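Local coordinates for protein aldehyde dehydrogenase (Listeria monocytogenes, PDB 3K9D) that probably oxidises an aldehyde substrate with NAD or NADP as electron acceptor, as other members of the aldehyde dehydrogenase family do, at residues P300-K305 against K342-L347; H373-H378 against L390-S395; V415-L420 against S431-P436. All coordinates share one frame; numbering follows the deposited sequence.

Interaction 1. Residues P300-K305 against K342-L347; sequences PAIVGK and KLAPIL
Gly304 and Val303 both lean on one acceptor, the carbonyl oxygen of Leu343, where a type II beta turn from Ile302 to Lys305 docks against the loop leading into strand 346-352 of the parallel sheet. The backbone N of Gly304 donates to Leu343 O at 3.0 Å, a straight bond (164° at the hydrogen) arriving nearly along the C=O axis. The CA of Val303 adds a C-H...O contact to Leu343 O at 3.3 Å, and Val303 CG1 lies 4.2 Å from Leu343 CB. Glycine occupies the third position of the turn, where its phi is positive (65°).

Next to these two contacts, Ile302 supplies the apolar part. Its CG1 sits between the backbone N and the carbonyl carbon (chi1 67°), and CD1 beyond it meets Ala344 CB at 4.1 Å and Ile346 CD1 at 4.2 Å. Ala344 CB also touches the carbonyl oxygen of Ile302.

Further out, helix 281-291 covers this patch, with Phe290 against Ile302 and Leu287 and Ile291 against Ile346. The turn itself is tied down by Asn247, whose ND2 bonds Gly304 O, and by backbone bonding between Gly304 and Gly65. Pro345, centre of an inverse gamma turn, meets the far end of the turn: its CD comes to 3.1 Å from Lys305 O, a buried oxygen with no hydrogen-bond partner in the model.

Interaction 2. Residues H373-H378 against L390-S395; sequences HTLIIH and LKKPVS
The carbonyl oxygen of His373 accepts the backbone N-H of Ser395, with 3.1 Å from Ser395 N to His373 O. The donor stands 36° above the carbonyl plane, and the bond is somewhat bent (145° at the hydrogen). Val394 crowds the same oxygen, its CB lying 3.4 Å from His373 O, while the hydroxyl of Ser395 turns elsewhere and bonds Gly372 O.

Val394 then carries the packing onward: its CG1 rests on the backbone of Thr374, 3.6 Å from Thr374 C, and reaches the side chain of Leu375 at 3.9 Å from CB. In Leu375, chi1 of 176° puts CG anti to the backbone N, beside the carbonyl carbon, and the CD1 it carries meets Lys392 CD at 3.7 Å. The two side chains cross obliquely, and the bent lysine chain leads its amino end away to a cation-pi contact with Phe388.

The second subunit also takes part: its Arg443 donates through NE to Val394 O. Strand 396-399, which follows, is an outermost strand of the parallel sheet within this chain, and the contact closes the unit that leads to it: strand 374-378, helix 382-391 and strand 396-399, a beta-alpha-beta unit.

Interaction 3. Residues V415-L420 against S431-P436; sequences VPALTL and SDNIGP
Asn433 reaches in among Val415, Ala417 and Leu420, where two parts of the loop between helix 403-407 and strand 440-447 are joined by a single beta bridge, Leu420 with Asn433. Its CB lies 3.2 Å from Val415 O and 3.7 Å from Ala417 CB. A chi1 of -84° puts CG anti to the carbonyl carbon, and the side chain runs side by side with that of Leu420, pointing the same way; the CD2 of Leu420 is 3.5 Å from each of Asn433 CG, OD1 and ND2, and therefore rests over the flat face of the group. At the tip, ND2 donates to Val415 O at 2.8 Å (155° at the hydrogen), with that oxygen close to the amide plane. ND2 also bonds Gly407 O, and OD1 takes Arg396 NH2, so both ends of the buried amide have partners that fix its rotation.

Next along the chain, Ile434 N donates to Thr419 O at 3.1 Å, an almost linear bond (171°). Beside it the Thr419 CG2 packs on Ile434 CG1 at 3.8 Å. Asp432 OD1 forms a salt bridge with Arg444 NH1 of the second subunit. A water spans the other end, donating one hydrogen to Pro416 O at 2.6 Å and one to Ile434 O at 2.9 Å.

In the fold
Interactions 2 and 3 meet directly: Ser395 OG lies 3.4 Å from Ser431 CB, and His373 CE1 lies 3.6 Å from Leu420 CD1. Arg396 joins them further, since its backbone bonds to His373 while its guanidinium holds Asn433. Both also touch the second subunit, so this pair links the edge of the parallel sheet and the loops before strand 440-447 to the dimer interface. Interaction 1 stands apart, without contact to the other chain. Its centre is about 22 Å from that of interaction 2, with nearest atoms about 8 Å apart, yet both reach the same parallel sheet, through strands 346-352 and 374-378. The centre of interaction 1 is about 24 Å from the centre of interaction 3.

Interaction 1. Residues P300-K305 against K342-L347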
ATOM      1  N   PRO A 300     -25.919  -6.501  16.282  1.00 26.81           N
ATOM      2  CA  PRO A 300     -25.633  -7.593  15.342  1.00 29.51           C
ATOM      3  C   PRO A 300     -26.834  -8.512  15.057  1.00 21.22           C
ATOM      4  O   PRO A 300     -26.817  -9.226  14.066  1.00 24.50           O
ATOM      5  CB  PRO A 300     -24.525  -8.379  16.046  1.00 32.90           C
ATOM      6  CG  PRO A 300     -24.720  -8.100  17.487  1.00 23.95           C
ATOM      7  CD  PRO A 300     -25.162  -6.666  17.538  1.00 20.78           C
ATOM      8  N   ALA A 301     -27.865  -8.455  15.908  1.00 22.85           N
ATOM      9  CA  ALA A 301     -29.062  -9.302  15.793  1.00 22.74           C
ATOM     10  C   ALA A 301     -29.852  -9.105  14.489  1.00 24.60           C
ATOM     11  O   ALA A 301     -30.634  -9.964  14.096  1.00 26.56           O
ATOM     12  CB  ALA A 301     -29.967  -9.084  16.996  1.00 24.16           C
ATOM     13  N   ILE A 302     -29.626  -7.977  13.825  1.00 24.04           N
ATOM     14  CA  ILE A 302     -30.327  -7.623  12.592  1.00 20.02           C
ATOM     15  C   ILE A 302     -29.607  -8.102  11.327  1.00 20.44           C
ATOM     16  O   ILE A 302     -30.220  -8.165  10.256  1.00 21.65           O
ATOM     17  CB  ILE A 302     -30.575  -6.083  12.495  1.00 22.69           C
ATOM     18  CG1 ILE A 302     -29.247  -5.312  12.350  1.00 18.82           C
ATOM     19  CG2 ILE A 302     -31.403  -5.592  13.686  1.00 17.92           C
ATOM     20  CD1 ILE A 302     -29.376  -3.881  11.827  1.00 27.42           C
ATOM     21  N   VAL A 303     -28.322  -8.452  11.464  1.00 22.63           N
ATOM     22  CA  VAL A 303     -27.423  -8.669  10.324  1.00 20.71           C
ATOM     23  C   VAL A 303     -27.812  -9.883   9.488  1.00 17.29           C
ATOM     24  O   VAL A 303     -27.897 -10.998  10.005  1.00 20.22           O
ATOM     25  CB  VAL A 303     -25.933  -8.758  10.773  1.00 19.63           C
ATOM     26  CG1 VAL A 303     -25.027  -9.176   9.615  1.00 21.81           C
ATOM     27  CG2 VAL A 303     -25.468  -7.412  11.357  1.00 28.87           C
ATOM     28  N   GLY A 304     -28.075  -9.636   8.202  1.00 14.24           N
ATOM     29  CA  GLY A 304     -28.447 -10.680   7.251  1.00 16.44           C
ATOM     30  C   GLY A 304     -29.776 -11.370   7.510  1.00 25.13           C
ATOM     31  O   GLY A 304     -29.990 -12.504   7.049  1.00 16.06           O
ATOM     32  N   LYS A 305     -30.672 -10.687   8.228  1.00 15.44           N
ATOM     33  CA  LYS A 305     -31.957 -11.287   8.601  1.00 12.63           C
ATOM     34  C   LYS A 305     -33.094 -10.724   7.770  1.00 18.98           C
ATOM     35  O   LYS A 305     -33.010  -9.613   7.253  1.00 17.30           O
ATOM     36  CB  LYS A 305     -32.241 -11.125  10.098  1.00 15.57           C
ATOM     37  CG  LYS A 305     -31.200 -11.745  11.043  1.00 18.53           C
ATOM     38  CD  LYS A 305     -31.023 -13.250  10.829  1.00 27.57           C
ATOM     39  CE  LYS A 305     -30.614 -13.948  12.124  1.00 29.16           C
ATOM     40  NZ  LYS A 305     -30.657 -15.435  12.022  1.00 24.71           N
ATOM     41  N   LYS A 342     -26.339  -0.447   8.274  1.00 18.72           N
ATOM     42  CA  LYS A 342     -27.289  -1.451   8.717  1.00 13.40           C
ATOM     43  C   LYS A 342     -27.190  -2.556   7.693  1.00 21.03           C
ATOM     44  O   LYS A 342     -27.643  -2.405   6.557  1.00 21.22           O
ATOM     45  CB  LYS A 342     -28.720  -0.894   8.724  1.00 18.82           C
ATOM     46  CG  LYS A 342     -28.878   0.450   9.402  1.00 18.80           C
ATOM     47  CD  LYS A 342     -30.164   1.170   9.020  1.00 13.21           C
ATOM     48  CE  LYS A 342     -30.189   1.678   7.584  1.00 20.93           C
ATOM     49  NZ  LYS A 342     -29.225   2.761   7.206  1.00 14.49           N
ATOM     50  N   LEU A 343     -26.561  -3.654   8.076  1.00 21.96           N
ATOM     51  CA  LEU A 343     -26.323  -4.747   7.142  1.00 18.91           C
ATOM     52  C   LEU A 343     -27.541  -5.656   7.133  1.00 19.38           C
ATOM     53  O   LEU A 343     -27.477  -6.796   7.568  1.00 19.02           O
ATOM     54  CB  LEU A 343     -25.061  -5.520   7.528  1.00 20.78           C
ATOM     55  CG  LEU A 343     -23.699  -4.887   7.243  1.00 26.15           C
ATOM     56  CD1 LEU A 343     -22.584  -5.812   7.724  1.00 29.11           C
ATOM     57  CD2 LEU A 343     -23.523  -4.561   5.755  1.00 19.70           C
ATOM     58  N   ALA A 344     -28.641  -5.118   6.610  1.00 26.00           N
ATOM     59  CA  ALA A 344     -29.984  -5.664   6.773  1.00 20.40           C
ATOM     60  C   ALA A 344     -30.899  -4.913   5.812  1.00 18.34           C
ATOM     61  O   ALA A 344     -30.584  -3.773   5.445  1.00 14.79           O
ATOM     62  CB  ALA A 344     -30.457  -5.450   8.224  1.00 17.98           C
ATOM     63  N   PRO A 345     -32.051  -5.518   5.420  1.00 20.78           N
ATOM     64  CA  PRO A 345     -33.012  -4.855   4.518  1.00 15.40           C
ATOM     65  C   PRO A 345     -33.726  -3.652   5.176  1.00 15.48           C
ATOM     66  O   PRO A 345     -34.967  -3.606   5.291  1.00 16.52           O
ATOM     67  CB  PRO A 345     -33.995  -5.987   4.156  1.00 16.62           C
ATOM     68  CG  PRO A 345     -33.972  -6.887   5.366  1.00 17.02           C
ATOM     69  CD  PRO A 345     -32.515  -6.869   5.806  1.00 10.42           C
ATOM     70  N   ILE A 346     -32.921  -2.689   5.623  1.00 15.75           N
ATOM     71  CA  ILE A 346     -33.406  -1.471   6.254  1.00 14.36           C
ATOM     72  C   ILE A 346     -32.762  -0.269   5.556  1.00 18.64           C
ATOM     73  O   ILE A 346     -31.538  -0.225   5.389  1.00 14.46           O
ATOM     74  CB  ILE A 346     -33.063  -1.406   7.787  1.00 16.70           C
ATOM     75  CG1 ILE A 346     -33.485  -2.685   8.507  1.00 12.16           C
ATOM     76  CG2 ILE A 346     -33.707  -0.144   8.440  1.00 14.36           C
ATOM     77  CD1 ILE A 346     -33.010  -2.794   9.960  1.00 13.51           C
ATOM     78  N   LEU A 347     -33.587   0.719   5.210  1.00 14.13           N
ATOM     79  CA  LEU A 347     -33.126   1.967   4.602  1.00 22.51           C
ATOM     80  C   LEU A 347     -33.565   3.219   5.364  1.00 18.57           C
ATOM     81  O   LEU A 347     -34.674   3.272   5.887  1.00 18.01           O
ATOM     82  CB  LEU A 347     -33.660   2.083   3.170  1.00 20.56           C
ATOM     83  CG  LEU A 347     -33.096   1.142   2.116  1.00 18.81           C
ATOM     84  CD1 LEU A 347     -33.979   1.179   0.886  1.00 19.39           C
ATOM     85  CD2 LEU A 347     -31.626   1.487   1.773  1.00 15.27           C
TER

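Interaction 2. Residues H373-H378 against L390-S395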
ATOM      1  N   HIS A 373     -15.830   4.377   0.878  1.00 19.14           N
ATOM      2  CA  HIS A 373     -16.439   3.162   0.347  1.00 15.21           C
ATOM      3  C   HIS A 373     -17.248   3.448  -0.937  1.00 23.35           C
ATOM      4  O   HIS A 373     -16.667   3.662  -2.004  1.00 19.66           O
ATOM      5  CB  HIS A 373     -17.262   2.406   1.409  1.00 20.57           C
ATOM      6  CG  HIS A 373     -17.339   0.919   1.174  1.00 22.99           C
ATOM      7  ND1 HIS A 373     -17.634   0.370  -0.054  1.00 23.53           N
ATOM      8  CD2 HIS A 373     -17.162  -0.129   2.013  1.00 24.86           C
ATOM      9  CE1 HIS A 373     -17.609  -0.948   0.028  1.00 19.32           C
ATOM     10  NE2 HIS A 373     -17.327  -1.279   1.275  1.00 24.80           N
ATOM     11  N   THR A 374     -18.577   3.466  -0.818  1.00 23.00           N
ATOM     12  CA  THR A 374     -19.493   3.511  -1.972  1.00 17.70           C
ATOM     13  C   THR A 374     -20.552   4.620  -1.815  1.00 16.04           C
ATOM     14  O   THR A 374     -20.949   4.943  -0.700  1.00 16.11           O
ATOM     15  CB  THR A 374     -20.237   2.151  -2.122  1.00 22.20           C
ATOM     16  OG1 THR A 374     -19.303   1.076  -2.073  1.00 22.78           O
ATOM     17  CG2 THR A 374     -20.975   2.062  -3.438  1.00 24.75           C
ATOM     18  N   LEU A 375     -20.955   5.214  -2.939  1.00  9.38           N
ATOM     19  CA  LEU A 375     -22.161   6.024  -3.064  1.00 19.12           C
ATOM     20  C   LEU A 375     -22.791   5.622  -4.406  1.00 21.89           C
ATOM     21  O   LEU A 375     -22.086   5.271  -5.342  1.00 14.85           O
ATOM     22  CB  LEU A 375     -21.842   7.534  -3.017  1.00 13.59           C
ATOM     23  CG  LEU A 375     -22.986   8.545  -3.219  1.00 13.61           C
ATOM     24  CD1 LEU A 375     -22.825   9.763  -2.379  1.00 11.77           C
ATOM     25  CD2 LEU A 375     -23.115   8.962  -4.683  1.00 18.69           C
ATOM     26  N   ILE A 376     -24.118   5.644  -4.478  1.00 17.30           N
ATOM     27  CA  ILE A 376     -24.849   5.239  -5.680  1.00 18.62           C
ATOM     28  C   ILE A 376     -25.660   6.446  -6.168  1.00 16.33           C
ATOM     29  O   ILE A 376     -26.180   7.208  -5.371  1.00 15.55           O
ATOM     30  CB  ILE A 376     -25.768   3.998  -5.417  1.00 19.85           C
ATOM     31  CG1 ILE A 376     -25.001   2.844  -4.754  1.00 19.19           C
ATOM     32  CG2 ILE A 376     -26.442   3.517  -6.718  1.00 23.86           C
ATOM     33  CD1 ILE A 376     -25.101   2.796  -3.217  1.00 23.70           C
ATOM     34  N   ILE A 377     -25.696   6.669  -7.480  1.00 16.54           N
ATOM     35  CA  ILE A 377     -26.512   7.725  -8.043  1.00 14.31           C
ATOM     36  C   ILE A 377     -27.304   7.190  -9.244  1.00 18.11           C
ATOM     37  O   ILE A 377     -26.777   6.439 -10.077  1.00 16.02           O
ATOM     38  CB  ILE A 377     -25.663   8.976  -8.467  1.00 18.34           C
ATOM     39  CG1 ILE A 377     -26.589  10.149  -8.858  1.00 16.73           C
ATOM     40  CG2 ILE A 377     -24.680   8.624  -9.574  1.00 11.65           C
ATOM     41  CD1 ILE A 377     -25.887  11.466  -9.244  1.00 17.90           C
ATOM     42  N   HIS A 378     -28.576   7.576  -9.305  1.00 15.89           N
ATOM     43  CA  HIS A 378     -29.426   7.271 -10.436  1.00 15.21           C
ATOM     44  C   HIS A 378     -29.777   8.582 -11.066  1.00 18.69           C
ATOM     45  O   HIS A 378     -30.362   9.457 -10.424  1.00 19.27           O
ATOM     46  CB  HIS A 378     -30.676   6.493 -10.000  1.00 10.90           C
ATOM     47  CG  HIS A 378     -30.362   5.206  -9.306  1.00 13.84           C
ATOM     48  ND1 HIS A 378     -30.284   3.998  -9.966  1.00 14.99           N
ATOM     49  CD2 HIS A 378     -30.102   4.940  -8.003  1.00  9.25           C
ATOM     50  CE1 HIS A 378     -29.988   3.046  -9.100  1.00 13.58           C
ATOM     51  NE2 HIS A 378     -29.855   3.595  -7.904  1.00 12.79           N
ATOM     52  N   LEU A 390     -16.324  13.969  -9.053  1.00 18.38           N
ATOM     53  CA  LEU A 390     -15.164  14.762  -8.668  1.00 21.29           C
ATOM     54  C   LEU A 390     -15.154  15.131  -7.174  1.00 15.88           C
ATOM     55  O   LEU A 390     -14.154  15.604  -6.657  1.00 19.18           O
ATOM     56  CB  LEU A 390     -15.109  16.027  -9.530  1.00 23.39           C
ATOM     57  CG  LEU A 390     -14.723  15.897 -11.010  1.00 19.40           C
ATOM     58  CD1 LEU A 390     -15.090  17.161 -11.765  1.00 26.69           C
ATOM     59  CD2 LEU A 390     -13.236  15.622 -11.145  1.00 21.00           C
ATOM     60  N   LYS A 391     -16.266  14.900  -6.483  1.00 13.77           N
ATOM     61  CA  LYS A 391     -16.454  15.490  -5.168  1.00 15.50           C
ATOM     62  C   LYS A 391     -16.836  14.554  -4.033  1.00 18.64           C
ATOM     63  O   LYS A 391     -16.410  14.775  -2.895  1.00 16.46           O
ATOM     64  CB  LYS A 391     -17.439  16.671  -5.260  1.00 13.07           C
ATOM     65  CG  LYS A 391     -16.801  17.937  -5.763  1.00 23.14           C
ATOM     66  CD  LYS A 391     -17.751  19.118  -5.725  1.00 30.06           C
ATOM     67  CE  LYS A 391     -17.018  20.410  -6.088  1.00 38.90           C
ATOM     68  NZ  LYS A 391     -16.441  20.412  -7.470  1.00 31.16           N
ATOM     69  N   LYS A 392     -17.639  13.530  -4.316  1.00 20.32           N
ATOM     70  CA  LYS A 392     -18.109  12.603  -3.265  1.00 23.53           C
ATOM     71  C   LYS A 392     -16.954  11.777  -2.715  1.00 19.72           C
ATOM     72  O   LYS A 392     -16.247  11.121  -3.487  1.00 22.54           O
ATOM     73  CB  LYS A 392     -19.216  11.665  -3.784  1.00 27.16           C
ATOM     74  CG  LYS A 392     -20.488  12.346  -4.347  1.00 13.34           C
ATOM     75  CD  LYS A 392     -21.322  13.052  -3.294  1.00 19.44           C
ATOM     76  CE  LYS A 392     -21.037  14.548  -3.249  1.00 27.05           C
ATOM     77  NZ  LYS A 392     -21.256  15.325  -4.513  1.00 23.09           N
ATOM     78  N   PRO A 393     -16.756  11.797  -1.375  1.00 22.28           N
ATOM     79  CA  PRO A 393     -15.569  11.129  -0.817  1.00 15.68           C
ATOM     80  C   PRO A 393     -15.714   9.602  -0.736  1.00 12.38           C
ATOM     81  O   PRO A 393     -15.851   9.033   0.352  1.00 22.90           O
ATOM     82  CB  PRO A 393     -15.425  11.762   0.570  1.00 21.32           C
ATOM     83  CG  PRO A 393     -16.859  12.150   0.962  1.00 15.31           C
ATOM     84  CD  PRO A 393     -17.602  12.419  -0.334  1.00 18.92           C
ATOM     85  N   VAL A 394     -15.699   8.953  -1.893  1.00 21.02           N
ATOM     86  CA  VAL A 394     -15.811   7.489  -1.994  1.00 14.33           C
ATOM     87  C   VAL A 394     -14.756   6.971  -2.952  1.00 18.28           C
ATOM     88  O   VAL A 394     -14.154   7.745  -3.680  1.00 18.16           O
ATOM     89  CB  VAL A 394     -17.223   7.003  -2.480  1.00 18.25           C
ATOM     90  CG1 VAL A 394     -18.313   7.368  -1.471  1.00 11.10           C
ATOM     91  CG2 VAL A 394     -17.553   7.526  -3.875  1.00 16.28           C
ATOM     92  N   SER A 395     -14.544   5.662  -2.953  1.00 14.52           N
ATOM     93  CA  SER A 395     -13.620   5.036  -3.895  1.00 19.18           C
ATOM     94  C   SER A 395     -14.331   4.401  -5.075  1.00 24.25           C
ATOM     95  O   SER A 395     -13.731   4.175  -6.132  1.00 19.35           O
ATOM     96  CB  SER A 395     -12.765   4.001  -3.186  1.00 18.10           C
ATOM     97  OG  SER A 395     -12.040   4.616  -2.131  1.00 17.45           O
TER

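Interaction 3. Residues V415-L420 against S431-P436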
ATOM      1  N   VAL A 415     -13.292  -3.876 -11.198  1.00 26.35           N
ATOM      2  CA  VAL A 415     -12.589  -5.125 -10.932  1.00 16.89           C
ATOM      3  C   VAL A 415     -13.466  -6.003 -10.023  1.00 17.55           C
ATOM      4  O   VAL A 415     -13.917  -5.540  -8.977  1.00 18.51           O
ATOM      5  CB  VAL A 415     -11.158  -4.888 -10.362  1.00 17.55           C
ATOM      6  CG1 VAL A 415     -10.547  -6.194  -9.877  1.00 18.00           C
ATOM      7  CG2 VAL A 415     -10.246  -4.264 -11.435  1.00 13.94           C
ATOM      8  N   PRO A 416     -13.752  -7.254 -10.455  1.00 25.16           N
ATOM      9  CA  PRO A 416     -14.556  -8.169  -9.641  1.00 21.45           C
ATOM     10  C   PRO A 416     -13.826  -8.555  -8.358  1.00 21.30           C
ATOM     11  O   PRO A 416     -12.756  -9.176  -8.419  1.00 19.13           O
ATOM     12  CB  PRO A 416     -14.740  -9.401 -10.542  1.00 26.86           C
ATOM     13  CG  PRO A 416     -14.290  -9.002 -11.880  1.00 29.27           C
ATOM     14  CD  PRO A 416     -13.334  -7.875 -11.727  1.00 20.18           C
ATOM     15  N   ALA A 417     -14.414  -8.194  -7.214  1.00 16.05           N
ATOM     16  CA  ALA A 417     -13.760  -8.352  -5.921  1.00 21.21           C
ATOM     17  C   ALA A 417     -14.726  -8.356  -4.753  1.00 21.08           C
ATOM     18  O   ALA A 417     -15.787  -7.722  -4.785  1.00 18.85           O
ATOM     19  CB  ALA A 417     -12.695  -7.253  -5.707  1.00 18.95           C
ATOM     20  N   LEU A 418     -14.321  -9.047  -3.695  1.00 15.56           N
ATOM     21  CA  LEU A 418     -15.062  -9.023  -2.452  1.00 18.23           C
ATOM     22  C   LEU A 418     -14.273  -8.333  -1.340  1.00 18.24           C
ATOM     23  O   LEU A 418     -14.745  -8.239  -0.207  1.00 23.38           O
ATOM     24  CB  LEU A 418     -15.517 -10.441  -2.075  1.00 22.68           C
ATOM     25  CG  LEU A 418     -16.576 -11.008  -3.035  1.00 24.12           C
ATOM     26  CD1 LEU A 418     -16.612 -12.523  -2.950  1.00 16.86           C
ATOM     27  CD2 LEU A 418     -17.956 -10.430  -2.798  1.00 27.38           C
ATOM     28  N   THR A 419     -13.077  -7.844  -1.687  1.00 28.56           N
ATOM     29  CA  THR A 419     -12.317  -6.910  -0.836  1.00 28.53           C
ATOM     30  C   THR A 419     -12.262  -5.542  -1.513  1.00 22.93           C
ATOM     31  O   THR A 419     -11.568  -5.338  -2.508  1.00 17.40           O
ATOM     32  CB  THR A 419     -10.915  -7.462  -0.455  1.00 30.05           C
ATOM     33  OG1 THR A 419     -11.093  -8.621   0.360  1.00 19.38           O
ATOM     34  CG2 THR A 419     -10.081  -6.432   0.340  1.00 13.94           C
ATOM     35  N   LEU A 420     -13.042  -4.623  -0.959  1.00 16.43           N
ATOM     36  CA  LEU A 420     -13.262  -3.327  -1.541  1.00 19.90           C
ATOM     37  C   LEU A 420     -12.517  -2.315  -0.677  1.00 19.35           C
ATOM     38  O   LEU A 420     -12.952  -2.000   0.430  1.00 17.83           O
ATOM     39  CB  LEU A 420     -14.782  -3.042  -1.595  1.00 19.00           C
ATOM     40  CG  LEU A 420     -15.680  -4.135  -2.222  1.00 25.40           C
ATOM     41  CD1 LEU A 420     -17.143  -3.694  -2.329  1.00 18.49           C
ATOM     42  CD2 LEU A 420     -15.200  -4.541  -3.591  1.00 19.54           C
ATOM     43  N   SER A 431      -7.596   2.053  -2.548  1.00 15.39           N
ATOM     44  CA  SER A 431      -8.989   2.315  -2.896  1.00 25.94           C
ATOM     45  C   SER A 431      -9.476   1.275  -3.908  1.00 23.87           C
ATOM     46  O   SER A 431     -10.599   1.361  -4.419  1.00 19.35           O
ATOM     47  CB  SER A 431      -9.110   3.712  -3.513  1.00 15.50           C
ATOM     48  OG  SER A 431      -8.261   3.822  -4.649  1.00 21.86           O
ATOM     49  N   ASP A 432      -8.626   0.294  -4.209  1.00 17.92           N
ATOM     50  CA  ASP A 432      -8.956  -0.640  -5.273  1.00 17.25           C
ATOM     51  C   ASP A 432      -9.965  -1.692  -4.841  1.00 19.75           C
ATOM     52  O   ASP A 432     -10.085  -2.019  -3.651  1.00 19.32           O
ATOM     53  CB  ASP A 432      -7.700  -1.305  -5.852  1.00 16.91           C
ATOM     54  CG  ASP A 432      -6.692  -0.288  -6.399  1.00 20.81           C
ATOM     55  OD1 ASP A 432      -7.081   0.849  -6.747  1.00 20.34           O
ATOM     56  OD2 ASP A 432      -5.501  -0.631  -6.475  1.00 20.58           O
ATOM     57  N   ASN A 433     -10.722  -2.177  -5.820  1.00 16.07           N
ATOM     58  CA  ASN A 433     -11.328  -3.498  -5.726  1.00 15.45           C
ATOM     59  C   ASN A 433     -10.158  -4.404  -5.976  1.00 10.77           C
ATOM     60  O   ASN A 433      -9.602  -4.426  -7.072  1.00 13.68           O
ATOM     61  CB  ASN A 433     -12.368  -3.695  -6.827  1.00 19.51           C
ATOM     62  CG  ASN A 433     -13.736  -3.118  -6.469  1.00 17.09           C
ATOM     63  OD1 ASN A 433     -13.843  -2.124  -5.760  1.00 20.43           O
ATOM     64  ND2 ASN A 433     -14.789  -3.742  -6.977  1.00 23.04           N
ATOM     65  N   ILE A 434      -9.746  -5.143  -4.970  1.00 19.72           N
ATOM     66  CA  ILE A 434      -8.417  -5.695  -5.091  1.00 23.70           C
ATOM     67  C   ILE A 434      -8.363  -7.067  -5.749  1.00 28.92           C
ATOM     68  O   ILE A 434      -9.331  -7.850  -5.711  1.00 21.40           O
ATOM     69  CB  ILE A 434      -7.549  -5.521  -3.815  1.00 31.36           C
ATOM     70  CG1 ILE A 434      -7.867  -6.550  -2.750  1.00 17.93           C
ATOM     71  CG2 ILE A 434      -7.573  -4.075  -3.331  1.00 25.29           C
ATOM     72  CD1 ILE A 434      -6.757  -7.561  -2.663  1.00 23.74           C
ATOM     73  N   GLY A 435      -7.248  -7.277  -6.442  1.00 22.12           N
ATOM     74  CA  GLY A 435      -7.007  -8.481  -7.217  1.00 19.97           C
ATOM     75  C   GLY A 435      -5.525  -8.756  -7.276  1.00 14.09           C
ATOM     76  O   GLY A 435      -4.782  -8.282  -6.417  1.00 18.64           O
ATOM     77  N   PRO A 436      -5.081  -9.508  -8.303  1.00 17.50           N
ATOM     78  CA  PRO A 436      -3.680  -9.920  -8.507  1.00 19.92           C
ATOM     79  C   PRO A 436      -2.657  -8.788  -8.436  1.00 21.21           C
ATOM     80  O   PRO A 436      -1.622  -8.937  -7.792  1.00 24.55           O
ATOM     81  CB  PRO A 436      -3.705 -10.523  -9.912  1.00 14.16           C
ATOM     82  CG  PRO A 436      -5.068 -11.105 -10.011  1.00 17.65           C
ATOM     83  CD  PRO A 436      -5.956 -10.065  -9.352  1.00 14.94           C
TER
HETATM   84  O   HOH W   1     -10.161  -9.462  -7.974  1.00 17.43           O